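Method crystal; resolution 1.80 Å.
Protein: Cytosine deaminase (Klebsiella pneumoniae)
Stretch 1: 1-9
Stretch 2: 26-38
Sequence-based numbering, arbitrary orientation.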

# COMPACT_ATOMS: atom_id res chain seq x y z
N MET A 1 -6.72 35.35 -8.03
CA MET A 1 -7.56 34.27 -7.52
C MET A 1 -7.42 34.16 -6.01
O MET A 1 -6.32 34.24 -5.47
CB MET A 1 -7.18 32.95 -8.18
CG MET A 1 -7.88 31.74 -7.57
SD MET A 1 -7.59 30.24 -8.53
CE MET A 1 -5.83 30.37 -8.82
N LYS A 2 -8.54 33.96 -5.33
CA LYS A 2 -8.54 33.87 -3.87
C LYS A 2 -9.03 32.50 -3.40
O LYS A 2 -9.98 31.95 -3.96
CB LYS A 2 -9.42 34.97 -3.28
CG LYS A 2 -9.49 34.97 -1.76
CD LYS A 2 -10.58 35.91 -1.25
CE LYS A 2 -10.29 37.36 -1.61
NZ LYS A 2 -9.16 37.93 -0.82
N ILE A 3 -8.36 31.95 -2.40
CA ILE A 3 -8.80 30.72 -1.77
C ILE A 3 -9.07 31.00 -0.30
O ILE A 3 -8.20 31.53 0.39
CB ILE A 3 -7.74 29.61 -1.86
CG1 ILE A 3 -7.33 29.36 -3.32
CG2 ILE A 3 -8.27 28.33 -1.23
CD1 ILE A 3 -6.08 28.54 -3.47
N ILE A 4 -10.27 30.68 0.17
CA ILE A 4 -10.60 30.89 1.58
C ILE A 4 -10.82 29.57 2.32
O ILE A 4 -11.00 28.51 1.69
CB ILE A 4 -11.86 31.76 1.76
CG1 ILE A 4 -13.10 31.09 1.16
CG2 ILE A 4 -11.65 33.16 1.17
CD1 ILE A 4 -14.41 31.84 1.45
N ASN A 5 -10.82 29.64 3.65
CA ASN A 5 -11.13 28.51 4.52
C ASN A 5 -10.17 27.34 4.31
O ASN A 5 -10.57 26.17 4.40
CB ASN A 5 -12.57 28.04 4.31
CG ASN A 5 -13.59 29.08 4.72
OD1 ASN A 5 -13.36 29.88 5.64
ND2 ASN A 5 -14.74 29.08 4.05
N ALA A 6 -8.92 27.66 4.04
CA ALA A 6 -7.93 26.62 3.77
C ALA A 6 -7.11 26.33 5.01
O ALA A 6 -6.73 27.24 5.74
CB ALA A 6 -7.03 27.03 2.64
N ARG A 7 -6.86 25.05 5.26
CA ARG A 7 -5.90 24.67 6.29
C ARG A 7 -4.51 24.67 5.69
O ARG A 7 -4.33 24.39 4.49
CB ARG A 7 -6.23 23.29 6.85
CG ARG A 7 -7.61 23.18 7.46
CD ARG A 7 -7.66 23.78 8.85
NE ARG A 7 -6.77 23.07 9.76
CZ ARG A 7 -7.13 22.02 10.49
NH1 ARG A 7 -6.24 21.45 11.29
NH2 ARG A 7 -8.36 21.54 10.41
N LEU A 8 -3.51 24.97 6.51
CA LEU A 8 -2.12 24.77 6.11
C LEU A 8 -1.54 23.67 6.99
O LEU A 8 -2.10 23.37 8.05
CB LEU A 8 -1.33 26.07 6.24
CG LEU A 8 -1.80 27.17 5.28
CD1 LEU A 8 -1.05 28.46 5.56
CD2 LEU A 8 -1.63 26.74 3.81
N ARG A 9 -0.44 23.06 6.55
CA ARG A 9 0.09 21.89 7.25
C ARG A 9 0.54 22.19 8.67
O ARG A 9 1.23 23.17 8.92
CB ARG A 9 1.23 21.25 6.45
CG ARG A 9 0.77 20.51 5.21
CD ARG A 9 1.89 19.68 4.61
NE ARG A 9 2.46 18.79 5.62
CZ ARG A 9 3.77 18.62 5.82
NH1 ARG A 9 4.65 19.26 5.05
NH2 ARG A 9 4.18 17.78 6.76
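Stretch 2, residues 26-38: RITAQAAMQTADA

How does the second stretch run over the first? Stretch 2 enters as a strand, in extended conformation from Arg 26 to Ala 29, and continues from Ala 31 to Ala 38 as a loop without regular repeat. Its main approach is to the corner of stretch 1 at Asn 5, where phi/psi of 60/35° interrupts the extended backbone of Lys 2 to Ile 4 and sends the strand residues on to another sheet or face. The closest backbone register falls here, with the CA of Asn 5 5.9 Å from the CA of Met 33. Along the loop the contacts then pass back down stretch 1, from Asn 5 at Gln 34 to Ile 4 at Ala 36 and Lys 2 at Asp 37, so this part of the chain runs opposite to the start of stretch 1. The two stretches together bury 413 Å².

What holds the corner in place? Four hydrogen bonds do, and each of them involves Asn 5. Gln 30, with chi1 m and chi2 t, extends its amide to the corner and bonds there twice: the N of Asn 5 donates to OE1 of Gln 30 at 3.0 Å, and NE2 of Gln 30 donates to OD1 of Asn 5 at 3.1 Å. The side chain of Asn 5 in turn pairs with the backbone of Gln 34, which donates from its N to OD1 of Asn 5 at 2.9 Å and accepts at its O from ND2 of Asn 5 at 3.0 Å. Angles at the hydrogens of 172° to 176° make all four nearly linear. The carboxamide of Asn 5 thus reads both the donor and the acceptor of one residue's backbone, as a neighbouring strand would.

Are the polar atoms of these amides fully used? OD1 of Asn 5 accepts two hydrogen bonds, from Gln 30 and Gln 34, while its ND2 has a further partner elsewhere in the structure. OE1 of Gln 30 is likewise engaged elsewhere as well as by the backbone of Asn 5. The NE2 of Gln 30 also donates to the O of Ala 32 at 3.1 Å, with a more bent angle of 141°, which ties the turn of stretch 2 to the same side chain that grips the corner. No polar side-chain atom of Asn 5 or Gln 30 is left without a partner.

What packs around this polar centre? The CE of Met 33 lies 3.3 Å from ND2 of Asn 5. Ile 4 points toward the loop, and its CD1 rests 3.9 Å from the O of Thr 35 and 3.9 Å from the CA of Ala 36, so an apolar methyl meets mostly backbone. Beyond it, CE of Lys 2 comes within 3.5 Å of OD2 of Asp 37, in a poorly ordered part of the loop; NZ of Lys 2 is hydrogen-bonded elsewhere. On the strand, CD1 of Leu 8 touches CG2 of Ile 27 at 4.1 Å, an apolar contact.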

# COMPACT_ATOMS: atom_id res chain seq x y z
N ARG A 26 -0.42 36.96 -1.12
CA ARG A 26 -0.72 37.15 0.29
C ARG A 26 -1.30 35.88 0.93
O ARG A 26 -2.13 35.20 0.34
CB ARG A 26 -1.70 38.31 0.47
CG ARG A 26 -1.92 38.73 1.91
CD ARG A 26 -3.20 39.55 2.08
NE ARG A 26 -3.05 40.95 1.69
CZ ARG A 26 -3.46 41.46 0.54
NH1 ARG A 26 -4.06 40.68 -0.36
NH2 ARG A 26 -3.29 42.75 0.28
N ILE A 27 -0.84 35.59 2.14
CA ILE A 27 -1.41 34.52 2.96
C ILE A 27 -1.85 35.14 4.28
O ILE A 27 -1.04 35.73 4.99
CB ILE A 27 -0.37 33.43 3.25
CG1 ILE A 27 0.13 32.81 1.95
CG2 ILE A 27 -0.96 32.37 4.19
CD1 ILE A 27 1.37 31.98 2.12
N THR A 28 -3.13 35.01 4.61
CA THR A 28 -3.67 35.64 5.82
C THR A 28 -4.47 34.67 6.68
O THR A 28 -5.35 33.96 6.18
CB THR A 28 -4.56 36.84 5.46
OG1 THR A 28 -3.94 37.59 4.40
CG2 THR A 28 -4.78 37.75 6.67
N ALA A 29 -4.18 34.65 7.97
CA ALA A 29 -4.95 33.84 8.90
C ALA A 29 -6.35 34.43 9.10
O ALA A 29 -6.51 35.65 9.17
CB ALA A 29 -4.23 33.73 10.24
N GLN A 30 -7.36 33.56 9.18
CA GLN A 30 -8.73 34.00 9.43
C GLN A 30 -9.11 33.77 10.89
O GLN A 30 -8.54 32.90 11.55
CB GLN A 30 -9.71 33.23 8.54
CG GLN A 30 -9.31 33.16 7.08
CD GLN A 30 -10.24 32.27 6.26
OE1 GLN A 30 -10.05 32.12 5.06
NE2 GLN A 30 -11.25 31.69 6.91
N ALA A 31 -10.07 34.55 11.37
CA ALA A 31 -10.57 34.43 12.74
C ALA A 31 -11.37 33.13 12.89
O ALA A 31 -11.34 32.50 13.95
CB ALA A 31 -11.43 35.63 13.10
N ALA A 32 -12.07 32.75 11.83
CA ALA A 32 -12.85 31.52 11.83
C ALA A 32 -13.31 31.20 10.42
O ALA A 32 -12.94 31.88 9.46
CB ALA A 32 -14.05 31.62 12.77
N MET A 33 -14.13 30.16 10.31
CA MET A 33 -14.76 29.79 9.05
C MET A 33 -15.58 30.97 8.51
O MET A 33 -16.36 31.58 9.25
CB MET A 33 -15.65 28.57 9.26
CG MET A 33 -16.03 27.85 8.01
SD MET A 33 -14.68 26.88 7.35
CE MET A 33 -15.43 26.33 5.82
N GLN A 34 -15.38 31.30 7.24
CA GLN A 34 -16.04 32.45 6.64
C GLN A 34 -17.03 32.05 5.55
O GLN A 34 -16.78 31.13 4.79
CB GLN A 34 -15.00 33.41 6.06
CG GLN A 34 -14.06 33.99 7.12
CD GLN A 34 -12.95 34.84 6.53
OE1 GLN A 34 -12.83 34.98 5.31
NE2 GLN A 34 -12.13 35.42 7.41
N THR A 35 -18.16 32.75 5.47
CA THR A 35 -19.08 32.56 4.35
C THR A 35 -18.37 32.97 3.05
O THR A 35 -17.43 33.76 3.08
CB THR A 35 -20.36 33.37 4.54
OG1 THR A 35 -20.03 34.76 4.68
CG2 THR A 35 -21.10 32.91 5.80
N ALA A 36 -18.83 32.42 1.92
CA ALA A 36 -18.18 32.63 0.62
C ALA A 36 -17.97 34.11 0.29
O ALA A 36 -18.62 34.99 0.85
CB ALA A 36 -18.98 31.95 -0.48
N ASP A 37 -17.05 34.38 -0.63
CA ASP A 37 -16.66 35.76 -0.93
C ASP A 37 -16.29 36.00 -2.39
O ASP A 37 -15.19 35.67 -2.83
CB ASP A 37 -15.50 36.19 -0.01
CG ASP A 37 -14.90 37.53 -0.42
OD1 ASP A 37 -15.54 38.58 -0.18
OD2 ASP A 37 -13.77 37.52 -0.97
N ALA A 38 -17.23 36.60 -3.13
CA ALA A 38 -17.01 37.02 -4.52
C ALA A 38 -16.35 35.97 -5.40
O ALA A 38 -15.34 36.25 -6.06
CB ALA A 38 -16.22 38.33 -4.57